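Local atomic coordinates of beta-glucuronidase (uncultured Clostridium sp., PDB entry 6U7J), a protein that hydrolyses beta-glucuronides and, as a gut microbial enzyme, probably releases estrogens from their glucuronide conjugates. Residues L96-V101 / A105-N110; T415-S420 / C466-F471; D253-L256 / A262-Y265. All coordinates share one frame; numbering follows the deposited sequence.

Interaction 1 of 3, residues L96-V101 / A105-N110; sequences LRFGSV and AVIYLN
Phe-98 and Ile-107 meet in the interior of the beta sandwich that forms the sugar-binding domain of this family 2 glycoside hydrolase. Their strands, 93-98 and 104-109, are not hydrogen-bonded neighbours: the first pairs with 124-127 and 188-193, the second with 112-118 and 135-144. What joins them is side chains, all apolar and all buried, as suits a sandwich core.

The Phe-98 side chain reaches across from one strand, Ile-107 from the opposite direction. Ile-107 lays its terminal methyl over the face of the ring, a CH-pi contact with CD1 4.2 Å from the ring centroid of Phe-98 and 27° off the normal. Two torsions place that methyl. With chi1 at -52°, CG1 lies beside the backbone N, and chi2 of -45° folds CD1 back instead of extending it, which brings both CG1 and CD1 of Ile-107 to 3.9 Å from Phe-98 CE1. The second branch, CG2, stands 4.1 Å from Phe-98 CE1 and 4.2 Å from Leu-96 CD2. A beta-branched residue suits this place because the CG1-CD1 arm covers the ring while CG2 touches both ring and leucine.

The rings of Phe-98 and Phe-124 meet with their planes nearly parallel. Phe-98 also lies against Val-188 of strand 188-193 and Val-141 of strand 135-144, which touches Ile-107 too; a flat aromatic suits a position among so many apolar neighbours.

Nearer the turn the chain draws together, the CA atoms of Val-101 and Ala-105 being 6.1 Å apart. Here a short side chain is enough. Val-101 sends CG1 to the position opposite its backbone N, and this methyl lies 3.6 Å from Ala-105 CB, with Val-101 CB following at 3.8 Å from that same carbon.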
loop_
_atom_site.group_PDB
_atom_site.type_symbol
_atom_site.label_atom_id
_atom_site.label_comp_id
_atom_site.label_asym_id
_atom_site.label_seq_id
_atom_site.Cartn_x
_atom_site.Cartn_y
_atom_site.Cartn_z
ATOM N N LEU B 96 18.858 37.256 -22.339
ATOM C CA LEU B 96 18.889 35.990 -21.614
ATOM C C LEU B 96 17.789 36.001 -20.562
ATOM O O LEU B 96 17.840 36.792 -19.614
ATOM C CB LEU B 96 20.244 35.796 -20.953
ATOM C CG LEU B 96 20.530 34.404 -20.432
ATOM C CD1 LEU B 96 20.547 33.425 -21.618
ATOM C CD2 LEU B 96 21.874 34.417 -19.689
ATOM N N ARG B 97 16.809 35.116 -20.707
ATOM C CA ARG B 97 15.691 35.068 -19.775
ATOM C C ARG B 97 15.723 33.801 -18.931
ATOM O O ARG B 97 15.852 32.694 -19.465
ATOM C CB ARG B 97 14.348 35.138 -20.493
ATOM C CG ARG B 97 13.244 34.907 -19.493
ATOM C CD ARG B 97 11.913 35.139 -20.042
ATOM N NE ARG B 97 11.679 36.553 -20.296
ATOM C CZ ARG B 97 10.512 37.138 -20.079
ATOM N NH1 ARG B 97 9.505 36.415 -19.577
ATOM N NH2 ARG B 97 10.362 38.427 -20.355
ATOM N N PHE B 98 15.566 33.970 -17.623
ATOM C CA PHE B 98 15.292 32.873 -16.704
ATOM C C PHE B 98 13.840 32.972 -16.258
ATOM O O PHE B 98 13.413 34.024 -15.761
ATOM C CB PHE B 98 16.232 32.919 -15.509
ATOM C CG PHE B 98 17.669 32.644 -15.866
ATOM C CD1 PHE B 98 18.494 33.668 -16.323
ATOM C CD2 PHE B 98 18.190 31.360 -15.754
ATOM C CE1 PHE B 98 19.809 33.414 -16.662
ATOM C CE2 PHE B 98 19.513 31.100 -16.080
ATOM C CZ PHE B 98 20.318 32.124 -16.546
ATOM N N GLY B 99 13.086 31.882 -16.443
ATOM C CA GLY B 99 11.718 31.858 -15.944
ATOM C C GLY B 99 11.674 31.977 -14.437
ATOM O O GLY B 99 10.785 32.627 -13.872
ATOM N N SER B 100 12.650 31.364 -13.768
ATOM C CA SER B 100 12.844 31.499 -12.335
ATOM C C SER B 100 14.090 30.719 -11.930
ATOM O O SER B 100 14.465 29.748 -12.590
ATOM C CB SER B 100 11.622 30.995 -11.552
ATOM O OG SER B 100 11.563 29.588 -11.580
ATOM N N VAL B 101 14.738 31.166 -10.861
ATOM C CA VAL B 101 15.837 30.471 -10.201
ATOM C C VAL B 101 15.543 30.553 -8.715
ATOM O O VAL B 101 15.352 31.651 -8.185
ATOM C CB VAL B 101 17.210 31.098 -10.517
ATOM C CG1 VAL B 101 18.294 30.491 -9.641
ATOM C CG2 VAL B 101 17.553 30.938 -11.985
ATOM N N ALA B 105 19.935 33.982 -7.408
ATOM C CA ALA B 105 20.750 33.705 -8.582
ATOM C C ALA B 105 21.874 34.723 -8.735
ATOM O O ALA B 105 21.692 35.920 -8.494
ATOM C CB ALA B 105 19.902 33.705 -9.858
ATOM N N VAL B 106 23.035 34.235 -9.148
ATOM C CA VAL B 106 24.104 35.070 -9.694
ATOM C C VAL B 106 24.457 34.475 -11.048
ATOM O O VAL B 106 24.855 33.308 -11.128
ATOM C CB VAL B 106 25.339 35.130 -8.776
ATOM C CG1 VAL B 106 26.348 36.190 -9.282
ATOM C CG2 VAL B 106 24.932 35.461 -7.357
ATOM N N ILE B 107 24.278 35.260 -12.106
ATOM C CA ILE B 107 24.446 34.816 -13.486
ATOM C C ILE B 107 25.795 35.309 -13.994
ATOM O O ILE B 107 26.080 36.513 -13.929
ATOM C CB ILE B 107 23.320 35.362 -14.381
ATOM C CG1 ILE B 107 21.936 35.055 -13.805
ATOM C CG2 ILE B 107 23.503 34.876 -15.822
ATOM C CD1 ILE B 107 21.753 33.650 -13.289
ATOM N N TYR B 108 26.616 34.393 -14.515
ATOM C CA TYR B 108 27.901 34.728 -15.112
ATOM C C TYR B 108 27.882 34.335 -16.579
ATOM O O TYR B 108 27.320 33.293 -16.941
ATOM C CB TYR B 108 29.076 34.014 -14.420
ATOM C CG TYR B 108 29.181 34.238 -12.923
ATOM C CD1 TYR B 108 28.445 33.464 -12.029
ATOM C CD2 TYR B 108 30.031 35.216 -12.404
ATOM C CE1 TYR B 108 28.555 33.662 -10.661
ATOM C CE2 TYR B 108 30.144 35.420 -11.048
ATOM C CZ TYR B 108 29.404 34.635 -10.177
ATOM O OH TYR B 108 29.505 34.834 -8.820
ATOM N N LEU B 109 28.480 35.181 -17.420
ATOM C CA LEU B 109 28.604 34.923 -18.848
ATOM C C LEU B 109 30.073 35.024 -19.223
ATOM O O LEU B 109 30.686 36.085 -19.056
ATOM C CB LEU B 109 27.768 35.907 -19.671
ATOM C CG LEU B 109 27.975 35.869 -21.183
ATOM C CD1 LEU B 109 27.557 34.521 -21.735
ATOM C CD2 LEU B 109 27.208 37.000 -21.900
ATOM N N ASN B 110 30.632 33.925 -19.727
ATOM C CA ASN B 110 32.045 33.853 -20.081
ATOM C C ASN B 110 32.927 34.289 -18.911
ATOM O O ASN B 110 33.938 34.971 -19.082
ATOM C CB ASN B 110 32.324 34.675 -21.340
ATOM C CG ASN B 110 31.574 34.131 -22.539
ATOM O OD1 ASN B 110 31.540 32.920 -22.752
ATOM N ND2 ASN B 110 30.930 35.009 -23.299
#

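Interaction 2 of 3, residues T415-S420 / C466-F471; sequences TNEPHS and CINRYF
Asn-468 meets Glu-417 and Asn-416 through one amide, and its side chain can be followed outward from the backbone. CB already lies 3.3 Å from Glu-417 OE2. With chi1 at -69°, CG turns opposite the carbonyl carbon, and the amide opens in two directions. OD1 accepts from Thr-505 OG1, a second-shell bond that helps fix the amide's rotation. ND2 gives its main bond to Glu-417 OE2, 2.9 Å away and fairly straight at 164°. The acceptor lies in the plane of the amide, yet the nitrogen comes at OE2 from 40° above the carboxylate plane.

Both segments leave C-terminal ends of TIM-barrel strands, 409-416 and 465-468, the rim where such barrels carry their active sites. An Asn-Glu pair ending the fourth strand is the clan GH-A signature, so Glu-417 is probably the acid/base.

ND2 also makes a weak bond, 3.4 Å to Asn-416 OD1, whose stronger partner is Thr-448 OG1; Arg-338 NH1 binds this oxygen too. Asparagine suits position 468 because its amide donates and accepts at once. Beyond the strand, Arg-469 turns NH1 back to Asn-468 O, 2.9 Å away.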
loop_
_atom_site.group_PDB
_atom_site.type_symbol
_atom_site.label_atom_id
_atom_site.label_comp_id
_atom_site.label_asym_id
_atom_site.label_seq_id
_atom_site.Cartn_x
_atom_site.Cartn_y
_atom_site.Cartn_z
ATOM N N THR B 415 -0.721 37.324 0.841
ATOM C CA THR B 415 -0.106 36.617 1.950
ATOM C C THR B 415 -0.923 35.369 2.265
ATOM O O THR B 415 -2.142 35.324 2.050
ATOM C CB THR B 415 0.008 37.514 3.196
ATOM O OG1 THR B 415 0.775 36.854 4.202
ATOM C CG2 THR B 415 -1.362 37.854 3.761
ATOM N N ASN B 416 -0.236 34.352 2.764
ATOM C CA ASN B 416 -0.889 33.139 3.231
ATOM C C ASN B 416 -0.555 32.949 4.700
ATOM O O ASN B 416 0.620 32.787 5.056
ATOM C CB ASN B 416 -0.469 31.918 2.404
ATOM C CG ASN B 416 -1.108 30.642 2.903
ATOM O OD1 ASN B 416 -2.254 30.330 2.566
ATOM N ND2 ASN B 416 -0.374 29.901 3.715
ATOM N N GLU B 417 -1.579 33.028 5.548
ATOM C CA GLU B 417 -1.482 32.693 6.962
ATOM C C GLU B 417 -0.386 33.473 7.732
ATOM O O GLU B 417 0.431 32.905 8.391
ATOM C CB GLU B 417 -1.243 31.197 7.133
ATOM C CG GLU B 417 -2.398 30.309 6.639
ATOM C CD GLU B 417 -2.278 28.844 7.110
ATOM O OE1 GLU B 417 -1.172 28.402 7.486
ATOM O OE2 GLU B 417 -3.299 28.133 7.099
ATOM N N PRO B 418 -0.417 34.812 7.639
ATOM C CA PRO B 418 0.487 35.593 8.490
ATOM C C PRO B 418 -0.036 35.600 9.915
ATOM O O PRO B 418 -1.219 35.382 10.171
ATOM C CB PRO B 418 0.425 36.997 7.870
ATOM C CG PRO B 418 -0.997 37.091 7.393
ATOM C CD PRO B 418 -1.371 35.682 6.923
ATOM N N HIS B 419 0.869 35.861 10.858
ATOM C CA HIS B 419 0.472 35.953 12.263
ATOM C C HIS B 419 -0.161 37.326 12.488
ATOM O O HIS B 419 0.405 38.226 13.113
ATOM C CB HIS B 419 1.661 35.719 13.178
ATOM C CG HIS B 419 1.272 35.423 14.595
ATOM N ND1 HIS B 419 1.910 35.986 15.680
ATOM C CD2 HIS B 419 0.306 34.619 15.103
ATOM C CE1 HIS B 419 1.355 35.543 16.794
ATOM N NE2 HIS B 419 0.378 34.716 16.471
ATOM N N SER B 420 -1.363 37.481 11.932
ATOM C CA SER B 420 -2.015 38.779 11.825
ATOM C C SER B 420 -2.764 39.176 13.098
ATOM O O SER B 420 -3.498 40.169 13.085
ATOM C CB SER B 420 -2.965 38.789 10.617
ATOM O OG SER B 420 -3.979 37.802 10.734
ATOM N N CYS B 466 -10.671 35.360 3.312
ATOM C CA CYS B 466 -10.257 34.001 2.967
ATOM C C CYS B 466 -9.746 33.337 4.240
ATOM O O CYS B 466 -8.831 33.867 4.882
ATOM C CB CYS B 466 -9.167 34.043 1.895
ATOM S SG CYS B 466 -9.770 34.493 0.255
ATOM N N ILE B 467 -10.328 32.202 4.617
ATOM C CA ILE B 467 -9.943 31.532 5.853
ATOM C C ILE B 467 -9.512 30.098 5.563
ATOM O O ILE B 467 -10.116 29.400 4.737
ATOM C CB ILE B 467 -11.071 31.566 6.913
ATOM C CG1 ILE B 467 -12.266 30.697 6.491
ATOM C CG2 ILE B 467 -11.516 33.006 7.154
ATOM C CD1 ILE B 467 -13.346 30.593 7.545
ATOM N N ASN B 468 -8.443 29.681 6.240
ATOM C CA ASN B 468 -7.939 28.316 6.209
ATOM C C ASN B 468 -8.394 27.628 7.492
ATOM O O ASN B 468 -7.984 28.021 8.590
ATOM C CB ASN B 468 -6.413 28.295 6.103
ATOM C CG ASN B 468 -5.902 28.785 4.749
ATOM O OD1 ASN B 468 -6.681 29.046 3.829
ATOM N ND2 ASN B 468 -4.581 28.900 4.621
ATOM N N ARG B 469 -9.235 26.609 7.359
ATOM C CA ARG B 469 -9.913 26.050 8.518
ATOM C C ARG B 469 -9.921 24.540 8.408
ATOM O O ARG B 469 -10.344 23.997 7.385
ATOM C CB ARG B 469 -11.348 26.584 8.626
ATOM C CG ARG B 469 -11.431 27.971 9.271
ATOM C CD ARG B 469 -10.853 27.919 10.662
ATOM N NE ARG B 469 -10.798 29.204 11.345
ATOM C CZ ARG B 469 -9.680 29.907 11.508
ATOM N NH1 ARG B 469 -8.532 29.455 11.004
ATOM N NH2 ARG B 469 -9.699 31.054 12.183
ATOM N N TYR B 470 -9.473 23.870 9.464
ATOM C CA TYR B 470 -9.290 22.429 9.467
ATOM C C TYR B 470 -10.012 21.809 10.652
ATOM O O TYR B 470 -9.448 21.041 11.443
ATOM C CB TYR B 470 -7.810 22.081 9.490
ATOM C CG TYR B 470 -7.068 22.461 8.245
ATOM C CD1 TYR B 470 -7.014 21.594 7.170
ATOM C CD2 TYR B 470 -6.402 23.684 8.145
ATOM C CE1 TYR B 470 -6.323 21.906 6.033
ATOM C CE2 TYR B 470 -5.686 24.017 6.991
ATOM C CZ TYR B 470 -5.658 23.115 5.940
ATOM O OH TYR B 470 -4.980 23.394 4.787
ATOM N N PHE B 471 -11.283 22.165 10.800
ATOM C CA PHE B 471 -12.118 21.474 11.762
ATOM C C PHE B 471 -12.228 20.005 11.375
ATOM O O PHE B 471 -12.395 19.665 10.203
ATOM C CB PHE B 471 -13.487 22.143 11.833
ATOM C CG PHE B 471 -13.440 23.541 12.420
ATOM C CD1 PHE B 471 -13.041 23.744 13.734
ATOM C CD2 PHE B 471 -13.782 24.643 11.660
ATOM C CE1 PHE B 471 -12.995 25.028 14.279
ATOM C CE2 PHE B 471 -13.742 25.923 12.200
ATOM C CZ PHE B 471 -13.356 26.112 13.508
#

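Interaction 3 of 3, residues D253-L256 / A262-Y265; sequences DAQL and AYLY
Tyr-263 turns one ring face to Gln-255, whose CB sits almost exactly over the ring centre. The carbon is 3.5 Å from the Tyr-263 centroid and only 9° off the normal, a close CH-pi contact. Tyr-263 reaches this place with CG opposite its backbone N (chi1 -164°). Gln-255 bends at chi2: its CG passes 3.9 Å from Tyr-263 CZ, and the exposed amide then leads away. A glutamine therefore gives its aliphatic carbons to the ring while its polar end stays outside the contact. The hydroxyl of Tyr-263 is engaged further out, by Lys-235 NZ and Glu-234 N.

The backbone of Tyr-263 joins in through a water, which donates to Tyr-263 O at 2.9 Å and to Gln-255 O at 3.0 Å, bridging two carbonyls that could not bond to each other.

Next in the chain, Leu-264 points its side chain away, and its N binds Glu-234 OE2. Tyr-265 then presents one ring face to Tyr-263, whose CE1 lies 3.5 Å above the plane, offset toward the rim. Its hydroxyl accepts the bond from Gln-255 N, 2.8 Å long and bent to 146°, and packs 3.4 Å from Ala-254 CA. The length of tyrosine carries its hydroxyl to this backbone N-H, and the small Ala-254 lets it come close.

The contact joins the two ends of the loop linking strands 246-251 and 265-271 of the immunoglobulin-like domain. Ala-254 is tied to Lys-210 in the turn between strands 198-208 and 211-220, while Tyr-265 begins strand 265-271 and pairs with Phe-280 of strand 274-280.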
loop_
_atom_site.group_PDB
_atom_site.type_symbol
_atom_site.label_atom_id
_atom_site.label_comp_id
_atom_site.label_asym_id
_atom_site.label_seq_id
_atom_site.Cartn_x
_atom_site.Cartn_y
_atom_site.Cartn_z
ATOM N N ASP B 253 -20.187 43.962 -30.152
ATOM C CA ASP B 253 -20.634 42.575 -30.019
ATOM C C ASP B 253 -19.486 41.682 -29.543
ATOM O O ASP B 253 -19.237 40.601 -30.080
ATOM C CB ASP B 253 -21.237 42.063 -31.333
ATOM C CG ASP B 253 -22.454 42.882 -31.781
ATOM O OD1 ASP B 253 -22.655 43.035 -33.008
ATOM O OD2 ASP B 253 -23.207 43.375 -30.908
ATOM N N ALA B 254 -18.784 42.157 -28.510
ATOM C CA ALA B 254 -17.569 41.508 -28.025
ATOM C C ALA B 254 -17.868 40.141 -27.417
ATOM O O ALA B 254 -18.723 40.017 -26.536
ATOM C CB ALA B 254 -16.883 42.395 -26.985
ATOM N N GLN B 255 -17.160 39.117 -27.890
ATOM C CA GLN B 255 -17.225 37.796 -27.277
ATOM C C GLN B 255 -16.497 37.831 -25.941
ATOM O O GLN B 255 -15.283 38.048 -25.893
ATOM C CB GLN B 255 -16.607 36.749 -28.200
ATOM C CG GLN B 255 -17.171 36.737 -29.609
ATOM C CD GLN B 255 -18.587 36.198 -29.665
ATOM O OE1 GLN B 255 -18.846 35.054 -29.289
ATOM N NE2 GLN B 255 -19.513 37.023 -30.138
ATOM N N LEU B 256 -17.235 37.621 -24.859
ATOM C CA LEU B 256 -16.681 37.803 -23.531
ATOM C C LEU B 256 -15.846 36.598 -23.123
ATOM O O LEU B 256 -16.053 35.473 -23.591
ATOM C CB LEU B 256 -17.800 38.040 -22.513
ATOM C CG LEU B 256 -18.558 39.370 -22.666
ATOM C CD1 LEU B 256 -19.545 39.580 -21.531
ATOM C CD2 LEU B 256 -17.588 40.535 -22.748
ATOM N N ALA B 262 -13.597 30.221 -22.542
ATOM C CA ALA B 262 -12.681 31.321 -22.805
ATOM C C ALA B 262 -12.854 31.874 -24.221
ATOM O O ALA B 262 -13.121 31.134 -25.169
ATOM C CB ALA B 262 -11.240 30.853 -22.597
ATOM N N TYR B 263 -12.689 33.185 -24.360
ATOM C CA TYR B 263 -12.461 33.811 -25.659
ATOM C C TYR B 263 -11.277 34.760 -25.523
ATOM O O TYR B 263 -11.201 35.526 -24.556
ATOM C CB TYR B 263 -13.706 34.566 -26.159
ATOM C CG TYR B 263 -13.652 34.901 -27.634
ATOM C CD1 TYR B 263 -13.030 36.065 -28.082
ATOM C CD2 TYR B 263 -14.206 34.047 -28.581
ATOM C CE1 TYR B 263 -12.973 36.376 -29.438
ATOM C CE2 TYR B 263 -14.151 34.342 -29.930
ATOM C CZ TYR B 263 -13.538 35.511 -30.354
ATOM O OH TYR B 263 -13.482 35.803 -31.696
ATOM N N LEU B 264 -10.351 34.716 -26.474
ATOM C CA LEU B 264 -9.163 35.561 -26.396
ATOM C C LEU B 264 -9.002 36.345 -27.685
ATOM O O LEU B 264 -8.827 35.753 -28.753
ATOM C CB LEU B 264 -7.900 34.737 -26.121
ATOM C CG LEU B 264 -7.910 33.964 -24.798
ATOM C CD1 LEU B 264 -6.674 33.063 -24.675
ATOM C CD2 LEU B 264 -8.014 34.936 -23.626
ATOM N N TYR B 265 -9.057 37.670 -27.582
ATOM C CA TYR B 265 -8.617 38.526 -28.673
ATOM C C TYR B 265 -7.094 38.616 -28.660
ATOM O O TYR B 265 -6.433 38.193 -27.713
ATOM C CB TYR B 265 -9.236 39.921 -28.559
ATOM C CG TYR B 265 -10.728 39.934 -28.776
ATOM C CD1 TYR B 265 -11.602 39.667 -27.726
ATOM C CD2 TYR B 265 -11.272 40.202 -30.035
ATOM C CE1 TYR B 265 -12.975 39.666 -27.919
ATOM C CE2 TYR B 265 -12.652 40.197 -30.235
ATOM C CZ TYR B 265 -13.494 39.934 -29.166
ATOM O OH TYR B 265 -14.864 39.926 -29.331
HETATM O O HOH W 1 -12.580 38.056 -24.558
#

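Overall arrangement
Three domains of one chain are sampled in turn: the sugar-binding sandwich in interaction 1, the immunoglobulin-like domain in interaction 3 and the TIM barrel in interaction 2. None touches another. The nearest atoms are about 17 Å apart between interactions 1 and 3, about 18 Å between 1 and 2, and about 23 Å between 2 and 3, with centres 35 to 37 Å from one another. Interaction 2 alone lies at the probable catalytic centre, where Glu-506, which bonds to Tyr-470, stands at the usual nucleophile position of the clan. Interactions 1 and 3 are structural packing, although the Phe-98 side chain is about 9 Å from a bound calcium ion.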